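Local coordinates for putative iron binding protein (Bordetella pertussis Tohama I, PDB 2OWS) that binds ferric iron, here together with two oxalate ions, and probably serves as the periplasmic solute-binding component of a bacterial iron-uptake system, at residues N197-G202 with Q272-Y277; G132-R137 with C191-A196; R105-Y110 with P142-L147. All coordinates share one frame; numbering follows the deposited sequence.

How the contacts relate
All three contacts are largely buried. Contacts 1 and 3 lie near the middle of the chain, their centres about 9 and 8 Å from that of the chain, and both reach the iron: contact 1 through Tyr200, contact 3 through Tyr143. Contact 2 is more peripheral, its centre about 19 Å out, and touches the site only through Arg137 and an oxalate. Strand 193-197 of contact 2 runs straight into helix 198-205 of contact 1 and neighbours strand 100-112 of contact 3 in the sheet. Their chemistry differs accordingly: ring and backbone packing without hydrogen bonds between segments in contact 1, a disulfide and backbone bonds in contact 2, arginines against a tyrosine and an asparagine in contact 3.

Contact 1: residues N197-G202 with Q272-Y277; sequences NAYYVG and QANYEY. With FE (Fe (III) ion), chain B; OXL (oxalate ion), chain C.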
loop_
_atom_site.group_PDB
_atom_site.type_symbol
_atom_site.label_atom_id
_atom_site.label_comp_id
_atom_site.label_asym_id
_atom_site.label_seq_id
_atom_site.Cartn_x
_atom_site.Cartn_y
_atom_site.Cartn_z
ATOM N N ASN A 197 -7.859 -0.435 -4.366
ATOM C CA ASN A 197 -6.870 0.571 -4.028
ATOM C C ASN A 197 -6.960 1.845 -4.853
ATOM O O ASN A 197 -7.149 1.795 -6.069
ATOM C CB ASN A 197 -5.459 0.004 -4.104
ATOM C CG ASN A 197 -5.155 -0.967 -2.977
ATOM O OD1 ASN A 197 -5.811 -0.950 -1.940
ATOM N ND2 ASN A 197 -4.137 -1.798 -3.173
ATOM N N ALA A 198 -6.804 2.990 -4.188
ATOM C CA ALA A 198 -6.905 4.273 -4.860
ATOM C C ALA A 198 -5.923 4.443 -6.040
ATOM O O ALA A 198 -6.271 5.077 -7.051
ATOM C CB ALA A 198 -6.700 5.402 -3.830
ATOM N N TYR A 199 -4.702 3.921 -5.905
ATOM C CA TYR A 199 -3.690 4.190 -6.936
ATOM C C TYR A 199 -4.109 3.639 -8.299
ATOM O O TYR A 199 -3.732 4.228 -9.331
ATOM C CB TYR A 199 -2.257 3.770 -6.501
ATOM C CG TYR A 199 -2.122 2.301 -6.196
ATOM C CD1 TYR A 199 -1.997 1.361 -7.218
ATOM C CD2 TYR A 199 -2.163 1.831 -4.871
ATOM C CE1 TYR A 199 -1.925 -0.007 -6.934
ATOM C CE2 TYR A 199 -2.084 0.476 -4.588
ATOM C CZ TYR A 199 -1.959 -0.434 -5.619
ATOM O OH TYR A 199 -1.927 -1.775 -5.339
ATOM N N TYR A 200 -4.913 2.557 -8.327
ATOM C CA TYR A 200 -5.402 2.053 -9.632
ATOM C C TYR A 200 -6.267 3.080 -10.347
ATOM O O TYR A 200 -6.321 3.097 -11.570
ATOM C CB TYR A 200 -6.167 0.716 -9.537
ATOM C CG TYR A 200 -5.290 -0.372 -9.029
ATOM C CD1 TYR A 200 -5.512 -0.933 -7.775
ATOM C CD2 TYR A 200 -4.205 -0.827 -9.784
ATOM C CE1 TYR A 200 -4.684 -1.904 -7.279
ATOM C CE2 TYR A 200 -3.380 -1.808 -9.306
ATOM C CZ TYR A 200 -3.608 -2.326 -8.033
ATOM O OH TYR A 200 -2.753 -3.253 -7.504
ATOM N N VAL A 201 -6.952 3.921 -9.576
ATOM C CA VAL A 201 -7.785 4.977 -10.154
ATOM C C VAL A 201 -6.879 6.065 -10.728
ATOM O O VAL A 201 -7.198 6.671 -11.751
ATOM C CB VAL A 201 -8.785 5.543 -9.102
ATOM C CG1 VAL A 201 -9.729 6.535 -9.751
ATOM C CG2 VAL A 201 -9.549 4.400 -8.478
ATOM N N GLY A 202 -5.729 6.295 -10.087
ATOM C CA GLY A 202 -4.669 7.138 -10.642
ATOM C C GLY A 202 -4.294 6.637 -12.019
ATOM O O GLY A 202 -4.243 7.418 -12.978
ATOM N N GLN A 272 4.414 9.564 -7.503
ATOM C CA GLN A 272 3.823 9.741 -8.839
ATOM C C GLN A 272 3.975 8.465 -9.675
ATOM O O GLN A 272 3.099 8.137 -10.482
ATOM C CB GLN A 272 4.433 10.950 -9.562
ATOM C CG GLN A 272 3.896 11.219 -10.980
ATOM C CD GLN A 272 2.580 11.991 -10.987
ATOM O OE1 GLN A 272 1.739 11.805 -11.875
ATOM N NE2 GLN A 272 2.400 12.870 -10.006
ATOM N N ALA A 273 5.066 7.735 -9.453
ATOM C CA ALA A 273 5.407 6.577 -10.279
ATOM C C ALA A 273 4.316 5.498 -10.342
ATOM O O ALA A 273 4.058 4.957 -11.417
ATOM C CB ALA A 273 6.718 5.969 -9.840
ATOM N N ASN A 274 3.700 5.172 -9.203
ATOM C CA ASN A 274 2.598 4.205 -9.187
ATOM C C ASN A 274 1.324 4.873 -8.693
ATOM O O ASN A 274 0.408 4.182 -8.259
ATOM C CB ASN A 274 2.902 3.007 -8.275
ATOM C CG ASN A 274 1.931 1.855 -8.457
ATOM O OD1 ASN A 274 1.533 1.540 -9.574
ATOM N ND2 ASN A 274 1.564 1.209 -7.356
ATOM N N TYR A 275 1.270 6.199 -8.775
ATOM C CA TYR A 275 0.094 6.984 -8.361
ATOM C C TYR A 275 -0.313 6.778 -6.906
ATOM O O TYR A 275 -1.505 6.835 -6.547
ATOM C CB TYR A 275 -1.091 6.756 -9.293
ATOM C CG TYR A 275 -0.813 7.255 -10.680
ATOM C CD1 TYR A 275 -0.726 6.383 -11.759
ATOM C CD2 TYR A 275 -0.631 8.615 -10.906
ATOM C CE1 TYR A 275 -0.457 6.878 -13.056
ATOM C CE2 TYR A 275 -0.372 9.101 -12.163
ATOM C CZ TYR A 275 -0.298 8.230 -13.227
ATOM O OH TYR A 275 -0.036 8.722 -14.496
ATOM N N GLU A 276 0.695 6.525 -6.080
ATOM C CA GLU A 276 0.511 6.343 -4.651
ATOM C C GLU A 276 0.566 7.688 -3.947
ATOM O O GLU A 276 0.697 8.753 -4.588
ATOM C CB GLU A 276 1.567 5.378 -4.118
ATOM C CG GLU A 276 1.347 3.950 -4.651
ATOM C CD GLU A 276 2.495 2.994 -4.408
ATOM O OE1 GLU A 276 3.608 3.430 -4.006
ATOM O OE2 GLU A 276 2.303 1.793 -4.669
ATOM N N TYR A 277 0.389 7.643 -2.630
ATOM C CA TYR A 277 0.357 8.872 -1.854
ATOM C C TYR A 277 1.678 8.977 -1.095
ATOM O O TYR A 277 2.120 8.018 -0.482
ATOM C CB TYR A 277 -0.846 8.843 -0.904
ATOM C CG TYR A 277 -1.310 10.206 -0.424
ATOM C CD1 TYR A 277 -2.399 10.852 -1.031
ATOM C CD2 TYR A 277 -0.663 10.847 0.633
ATOM C CE1 TYR A 277 -2.823 12.089 -0.602
ATOM C CE2 TYR A 277 -1.073 12.098 1.071
ATOM C CZ TYR A 277 -2.162 12.710 0.453
ATOM O OH TYR A 277 -2.585 13.952 0.889
HETATM FE FE FE B . -1.922 -4.918 -7.485
HETATM C C1 OXL C . -4.266 -5.763 -8.963
HETATM C C2 OXL C . -3.341 -5.328 -10.011
HETATM O O1 OXL C . -3.825 -5.917 -7.799
HETATM O O2 OXL C . -2.196 -4.971 -9.659
HETATM O O3 OXL C . -5.481 -5.937 -9.230
HETATM O O4 OXL C . -3.723 -5.302 -11.203
#
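The second shell of the ferric site is built here, where Tyr199 packs against Asn274, Tyr275 and Glu276 while its neighbour Tyr200 holds the metal. Tyr200 OH binds iron at 1.9 Å, the metal lying in the plane of the ring at its edge, and an oxalate supplies O1 and O2 as further ligands. Tyr199 OH stands 3.8 Å from iron and is not a ligand in this structure; it hydrogen-bonds instead to Tyr200 OH at 2.7 Å, and accepts from Asn197 ND2, with Tyr199 OH close to the Asn197 amide plane. Tyr199 CG sits between the backbone N and the carbonyl carbon (chi1 60°), which swings the ring alongside the loop 274-276. Asn274 ND2 reaches over one face of that ring, near its rim, 3.6 Å from Tyr199 CD1, with amide and ring planes 44° apart. The same ND2 donates to Glu276 OE2 at 2.8 Å, from above the carboxylate plane, which helps hold the amide over the ring. Glu276 OE1 bonds to Ser103, and OE2 forms salt bridges with Arg14 and Arg105. The root atom Tyr199 CB meets both Asn274 O and Tyr275 O at 3.2 Å, and Gly202 O lies over the centre of the Tyr275 ring. No hydrogen bond joins the segments. Tyr275, with positive phi, is the C-prime residue of the Schellman motif that ends helix 264-273. That helix end thus meets the first turns of helix 198-205, beside strand 100-112, with Tyr143 of helix 142-155 touching Tyr199 and Asn197.

Contact 2: residues G132-R137 with C191-A196; sequences GKVCIR and CDIGLA. With OXL (oxalate ion), chain C.
Cys135 and Cys191 are joined by a disulfide, SG to SG 2.1 Å, and the side chains around it sort to the two faces of a short parallel pairing. The bridge has a left-handed twist (chi3 -103°); Cys191 SG, placed between its backbone N and carbonyl carbon (chi1 48°), turns toward Cys135 from just before strand 193-197. On the opposite face Val134 and Ile193 slant across each other, with Val134 CG2 touching Ile193 CG1 at 4.1 Å. Further along, Ile136 and Leu195 lie side by side and point the same way, and their CD1 methyls meet at 4.0 Å. At the exposed end the extended Lys133 chain runs alongside Asp192, yet Lys133 NZ stays 4.2 Å from Asp192 OD2, beyond a salt bridge. Backbone bonds tie the same residues together: Lys133 O accepts from Ile193 N at 3.2 Å, almost head-on, and also from Asp192 N, tilted out of the carbonyl plane; Ile193 O receives Cys135 N. Where the strands part, a water links Arg137 N to Leu195 O. Arg137 then reaches the iron site, its NH1 donating to oxalate O1 at 2.7 Å in the guanidinium plane. A parallel strand pair connected through intervening helices, here cross-linked by a disulfide, is consistent with the alpha/beta domains of periplasmic binding proteins.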
loop_
_atom_site.group_PDB
_atom_site.type_symbol
_atom_site.label_atom_id
_atom_site.label_comp_id
_atom_site.label_asym_id
_atom_site.label_seq_id
_atom_site.Cartn_x
_atom_site.Cartn_y
_atom_site.Cartn_z
ATOM N N GLY A 132 -26.282 -7.325 -3.533
ATOM C CA GLY A 132 -26.177 -7.475 -4.985
ATOM C C GLY A 132 -25.480 -6.307 -5.662
ATOM O O GLY A 132 -25.491 -6.209 -6.898
ATOM N N LYS A 133 -24.889 -5.407 -4.869
ATOM C CA LYS A 133 -24.381 -4.118 -5.386
ATOM C C LYS A 133 -22.892 -3.889 -5.127
ATOM O O LYS A 133 -22.375 -2.812 -5.449
ATOM C CB LYS A 133 -25.173 -2.937 -4.801
ATOM C CG LYS A 133 -26.657 -2.939 -5.230
ATOM C CD LYS A 133 -27.434 -1.760 -4.652
ATOM C CE LYS A 133 -28.789 -1.595 -5.363
ATOM N NZ LYS A 133 -29.479 -0.312 -5.006
ATOM N N VAL A 134 -22.229 -4.883 -4.533
ATOM C CA VAL A 134 -20.813 -4.751 -4.127
ATOM C C VAL A 134 -19.908 -5.664 -4.971
ATOM O O VAL A 134 -20.171 -6.863 -5.138
ATOM C CB VAL A 134 -20.646 -5.084 -2.627
ATOM C CG1 VAL A 134 -19.167 -4.957 -2.217
ATOM C CG2 VAL A 134 -21.519 -4.179 -1.768
ATOM N N CYS A 135 -18.812 -5.077 -5.464
ATOM C CA CYS A 135 -17.731 -5.863 -6.071
ATOM C C CYS A 135 -16.478 -5.804 -5.202
ATOM O O CYS A 135 -16.145 -4.747 -4.652
ATOM C CB CYS A 135 -17.382 -5.333 -7.462
ATOM S SG CYS A 135 -18.597 -5.665 -8.763
ATOM N N ILE A 136 -15.781 -6.942 -5.122
ATOM C CA ILE A 136 -14.500 -7.037 -4.431
ATOM C C ILE A 136 -13.730 -8.246 -4.938
ATOM O O ILE A 136 -14.323 -9.223 -5.393
ATOM C CB ILE A 136 -14.706 -7.095 -2.892
ATOM C CG1 ILE A 136 -13.409 -6.770 -2.163
ATOM C CG2 ILE A 136 -15.261 -8.435 -2.436
ATOM C CD1 ILE A 136 -13.608 -6.591 -0.647
ATOM N N ARG A 137 -12.400 -8.159 -4.917
ATOM C CA ARG A 137 -11.577 -9.321 -5.236
ATOM C C ARG A 137 -11.556 -10.297 -4.054
ATOM O O ARG A 137 -12.152 -10.046 -3.004
ATOM C CB ARG A 137 -10.152 -8.888 -5.593
ATOM C CG ARG A 137 -9.280 -8.567 -4.380
ATOM C CD ARG A 137 -7.949 -7.982 -4.769
ATOM N NE ARG A 137 -7.243 -8.828 -5.724
ATOM C CZ ARG A 137 -6.202 -8.408 -6.444
ATOM N NH1 ARG A 137 -5.750 -7.163 -6.306
ATOM N NH2 ARG A 137 -5.619 -9.235 -7.301
ATOM N N CYS A 191 -22.278 -3.872 -10.358
ATOM C CA CYS A 191 -22.278 -3.399 -8.977
ATOM C C CYS A 191 -22.217 -1.891 -8.986
ATOM O O CYS A 191 -21.920 -1.300 -10.014
ATOM C CB CYS A 191 -21.084 -3.973 -8.210
ATOM S SG CYS A 191 -19.481 -3.817 -9.073
ATOM N N ASP A 192 -22.532 -1.274 -7.855
ATOM C CA ASP A 192 -22.512 0.175 -7.717
ATOM C C ASP A 192 -21.271 0.685 -6.977
ATOM O O ASP A 192 -20.832 1.814 -7.194
ATOM C CB ASP A 192 -23.776 0.651 -6.988
ATOM C CG ASP A 192 -25.008 0.579 -7.864
ATOM O OD1 ASP A 192 -24.866 0.433 -9.097
ATOM O OD2 ASP A 192 -26.108 0.653 -7.299
ATOM N N ILE A 193 -20.747 -0.143 -6.075
ATOM C CA ILE A 193 -19.596 0.234 -5.259
ATOM C C ILE A 193 -18.687 -0.984 -5.077
ATOM O O ILE A 193 -19.099 -2.125 -5.282
ATOM C CB ILE A 193 -20.031 0.753 -3.857
ATOM C CG1 ILE A 193 -20.698 -0.358 -3.022
ATOM C CG2 ILE A 193 -20.953 1.975 -3.991
ATOM C CD1 ILE A 193 -21.175 0.109 -1.623
ATOM N N GLY A 194 -17.440 -0.741 -4.684
ATOM C CA GLY A 194 -16.551 -1.856 -4.347
ATOM C C GLY A 194 -15.311 -1.353 -3.665
ATOM O O GLY A 194 -14.980 -0.179 -3.782
ATOM N N LEU A 195 -14.618 -2.239 -2.952
ATOM C CA LEU A 195 -13.348 -1.859 -2.323
ATOM C C LEU A 195 -12.188 -2.203 -3.245
ATOM O O LEU A 195 -12.130 -3.293 -3.794
ATOM C CB LEU A 195 -13.148 -2.603 -1.000
ATOM C CG LEU A 195 -14.009 -2.134 0.171
ATOM C CD1 LEU A 195 -13.810 -3.098 1.328
ATOM C CD2 LEU A 195 -13.654 -0.708 0.567
ATOM N N ALA A 196 -11.276 -1.255 -3.391
ATOM C CA ALA A 196 -10.102 -1.403 -4.246
ATOM C C ALA A 196 -9.107 -0.285 -3.934
ATOM O O ALA A 196 -9.448 0.697 -3.289
ATOM C CB ALA A 196 -10.521 -1.392 -5.717
HETATM C C1 OXL C . -4.266 -5.763 -8.963
HETATM C C2 OXL C . -3.341 -5.328 -10.011
HETATM O O1 OXL C . -3.825 -5.917 -7.799
HETATM O O2 OXL C . -2.196 -4.971 -9.659
HETATM O O3 OXL C . -5.481 -5.937 -9.230
HETATM O O4 OXL C . -3.723 -5.302 -11.203
HETATM O O HOH W 1 -11.045 -5.641 -4.707
#

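Contact 3: residues R105-Y110 with P142-L147; sequences RDRVLY and PYNTAL. With FE (Fe (III) ion), chain B; OXL (oxalate ion), chain D; OXL (oxalate ion), chain C.
Arg105, first in the strand, sends its guanidinium edge toward the Tyr143 ring: NH2 comes within 3.3 Å of Tyr143 CE2, the two planes 64° apart. Its other terminal nitrogen, NH1, is held in a salt bridge by Glu276. Two residues on, Arg107 carries most of the contact. Its aliphatic part passes the helix backbone, CD lying 3.3 Å from Tyr143 O, and Leu147 CD2 is only grazed. One face of the guanidinium is covered by Tyr143 CB, 3.4 Å from Arg107 CZ and above the centre of the group. The edge grips one atom side-on: Arg107 NE and NH2 donate to Asn144 OD1 at 2.9 and 3.0 Å, both from the same face of its amide and well above the carbonyl plane. Asp179 pairs with Arg107 NH1, and Ser138 O takes Asn144 ND2, so each group has a second partner. Strand and helix cross at nearly a right angle (-86°). Tyr143 OH binds iron at 2.1 Å, the metal in the ring plane, with four oxalate oxygens and Tyr200 completing the sphere. Held by Glu276 and Asp179, both arginines pack against Tyr143 and probably help set its ring toward iron; those carboxylates likely mute any electrostatic effect on the site.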
loop_
_atom_site.group_PDB
_atom_site.type_symbol
_atom_site.label_atom_id
_atom_site.label_comp_id
_atom_site.label_asym_id
_atom_site.label_seq_id
_atom_site.Cartn_x
_atom_site.Cartn_y
_atom_site.Cartn_z
ATOM N N ARG A 105 -0.685 3.343 0.385
ATOM C CA ARG A 105 -1.582 2.655 -0.528
ATOM C C ARG A 105 -2.928 2.490 0.183
ATOM O O ARG A 105 -3.171 1.483 0.851
ATOM C CB ARG A 105 -0.978 1.316 -0.901
ATOM C CG ARG A 105 0.294 1.484 -1.741
ATOM C CD ARG A 105 1.221 0.278 -1.671
ATOM N NE ARG A 105 0.601 -0.981 -2.084
ATOM C CZ ARG A 105 0.618 -1.477 -3.317
ATOM N NH1 ARG A 105 1.190 -0.810 -4.322
ATOM N NH2 ARG A 105 0.049 -2.658 -3.544
ATOM N N ASP A 106 -3.771 3.509 0.022
ATOM C CA ASP A 106 -5.077 3.532 0.659
ATOM C C ASP A 106 -6.089 2.656 -0.057
ATOM O O ASP A 106 -6.151 2.628 -1.298
ATOM C CB ASP A 106 -5.613 4.966 0.861
ATOM C CG ASP A 106 -5.560 5.832 -0.388
ATOM O OD1 ASP A 106 -4.534 5.823 -1.122
ATOM O OD2 ASP A 106 -6.549 6.565 -0.595
ATOM N N ARG A 107 -6.850 1.906 0.730
ATOM C CA ARG A 107 -7.890 1.026 0.195
ATOM C C ARG A 107 -9.240 1.726 0.348
ATOM O O ARG A 107 -9.677 1.999 1.481
ATOM C CB ARG A 107 -7.901 -0.322 0.905
ATOM C CG ARG A 107 -8.651 -1.411 0.102
ATOM C CD ARG A 107 -8.088 -2.814 0.332
ATOM N NE ARG A 107 -8.689 -3.847 -0.526
ATOM C CZ ARG A 107 -8.430 -3.984 -1.827
ATOM N NH1 ARG A 107 -7.619 -3.129 -2.449
ATOM N NH2 ARG A 107 -8.986 -4.978 -2.516
ATOM N N VAL A 108 -9.862 2.052 -0.788
ATOM C CA VAL A 108 -10.965 3.003 -0.843
ATOM C C VAL A 108 -12.184 2.361 -1.479
ATOM O O VAL A 108 -12.181 1.172 -1.821
ATOM C CB VAL A 108 -10.551 4.304 -1.597
ATOM C CG1 VAL A 108 -9.320 4.949 -0.913
ATOM C CG2 VAL A 108 -10.217 3.991 -3.033
ATOM N N LEU A 109 -13.245 3.159 -1.599
ATOM C CA LEU A 109 -14.457 2.705 -2.251
ATOM C C LEU A 109 -14.549 3.312 -3.643
ATOM O O LEU A 109 -14.529 4.529 -3.807
ATOM C CB LEU A 109 -15.673 3.122 -1.419
ATOM C CG LEU A 109 -17.002 2.396 -1.715
ATOM C CD1 LEU A 109 -17.032 0.948 -1.166
ATOM C CD2 LEU A 109 -18.175 3.188 -1.137
ATOM N N TYR A 110 -14.589 2.457 -4.661
ATOM C CA TYR A 110 -14.937 2.903 -6.009
ATOM C C TYR A 110 -16.444 3.013 -6.034
ATOM O O TYR A 110 -17.129 2.126 -5.528
ATOM C CB TYR A 110 -14.523 1.875 -7.048
ATOM C CG TYR A 110 -13.024 1.636 -7.237
ATOM C CD1 TYR A 110 -12.062 2.237 -6.417
ATOM C CD2 TYR A 110 -12.591 0.772 -8.244
ATOM C CE1 TYR A 110 -10.718 2.002 -6.598
ATOM C CE2 TYR A 110 -11.236 0.530 -8.444
ATOM C CZ TYR A 110 -10.313 1.132 -7.618
ATOM O OH TYR A 110 -8.977 0.835 -7.819
ATOM N N PRO A 142 -3.830 -10.237 -0.252
ATOM C CA PRO A 142 -3.200 -9.368 0.736
ATOM C C PRO A 142 -3.824 -7.988 0.921
ATOM O O PRO A 142 -3.839 -7.471 2.045
ATOM C CB PRO A 142 -1.761 -9.260 0.226
ATOM C CG PRO A 142 -1.524 -10.594 -0.356
ATOM C CD PRO A 142 -2.811 -10.925 -1.076
ATOM N N TYR A 143 -4.337 -7.369 -0.141
ATOM C CA TYR A 143 -4.927 -6.036 0.062
ATOM C C TYR A 143 -6.119 -6.123 1.001
ATOM O O TYR A 143 -6.378 -5.203 1.774
ATOM C CB TYR A 143 -5.416 -5.417 -1.246
ATOM C CG TYR A 143 -4.390 -5.264 -2.351
ATOM C CD1 TYR A 143 -4.814 -5.088 -3.662
ATOM C CD2 TYR A 143 -3.019 -5.258 -2.093
ATOM C CE1 TYR A 143 -3.901 -4.956 -4.706
ATOM C CE2 TYR A 143 -2.095 -5.144 -3.140
ATOM C CZ TYR A 143 -2.550 -4.979 -4.430
ATOM O OH TYR A 143 -1.645 -4.861 -5.452
ATOM N N ASN A 144 -6.864 -7.215 0.891
ATOM C CA ASN A 144 -8.042 -7.379 1.724
ATOM C C ASN A 144 -7.723 -7.904 3.108
ATOM O O ASN A 144 -8.345 -7.469 4.072
ATOM C CB ASN A 144 -9.062 -8.277 1.026
ATOM C CG ASN A 144 -9.817 -7.559 -0.087
ATOM O OD1 ASN A 144 -10.028 -6.346 -0.053
ATOM N ND2 ASN A 144 -10.266 -8.338 -1.075
ATOM N N THR A 145 -6.790 -8.852 3.227
ATOM C CA THR A 145 -6.472 -9.357 4.565
ATOM C C THR A 145 -5.861 -8.270 5.426
ATOM O O THR A 145 -6.093 -8.242 6.632
ATOM C CB THR A 145 -5.581 -10.602 4.575
ATOM O OG1 THR A 145 -4.311 -10.297 3.990
ATOM C CG2 THR A 145 -6.234 -11.742 3.821
ATOM N N ALA A 146 -5.117 -7.343 4.816
ATOM C CA ALA A 146 -4.600 -6.202 5.587
ATOM C C ALA A 146 -5.734 -5.341 6.148
ATOM O O ALA A 146 -5.676 -4.876 7.299
ATOM C CB ALA A 146 -3.651 -5.359 4.751
ATOM N N LEU A 147 -6.768 -5.121 5.334
ATOM C CA LEU A 147 -7.887 -4.300 5.796
ATOM C C LEU A 147 -8.653 -5.005 6.914
ATOM O O LEU A 147 -9.037 -4.387 7.913
ATOM C CB LEU A 147 -8.824 -3.967 4.620
ATOM C CG LEU A 147 -10.142 -3.249 4.940
ATOM C CD1 LEU A 147 -9.933 -1.875 5.549
ATOM C CD2 LEU A 147 -11.019 -3.172 3.673
HETATM FE FE FE B . -1.922 -4.918 -7.485
HETATM C C1 OXL D . 0.259 -6.723 -8.108
HETATM C C2 OXL D . 0.844 -5.383 -8.082
HETATM O O1 OXL D . -0.917 -6.861 -7.699
HETATM O O2 OXL D . 0.095 -4.430 -7.773
HETATM O O3 OXL D . 0.933 -7.693 -8.531
HETATM O O4 OXL D . 2.061 -5.209 -8.350
HETATM C C1 OXL C . -4.266 -5.763 -8.963
HETATM C C2 OXL C . -3.341 -5.328 -10.011
HETATM O O1 OXL C . -3.825 -5.917 -7.799
HETATM O O2 OXL C . -2.196 -4.971 -9.659
HETATM O O3 OXL C . -5.481 -5.937 -9.230
HETATM O O4 OXL C . -3.723 -5.302 -11.203
#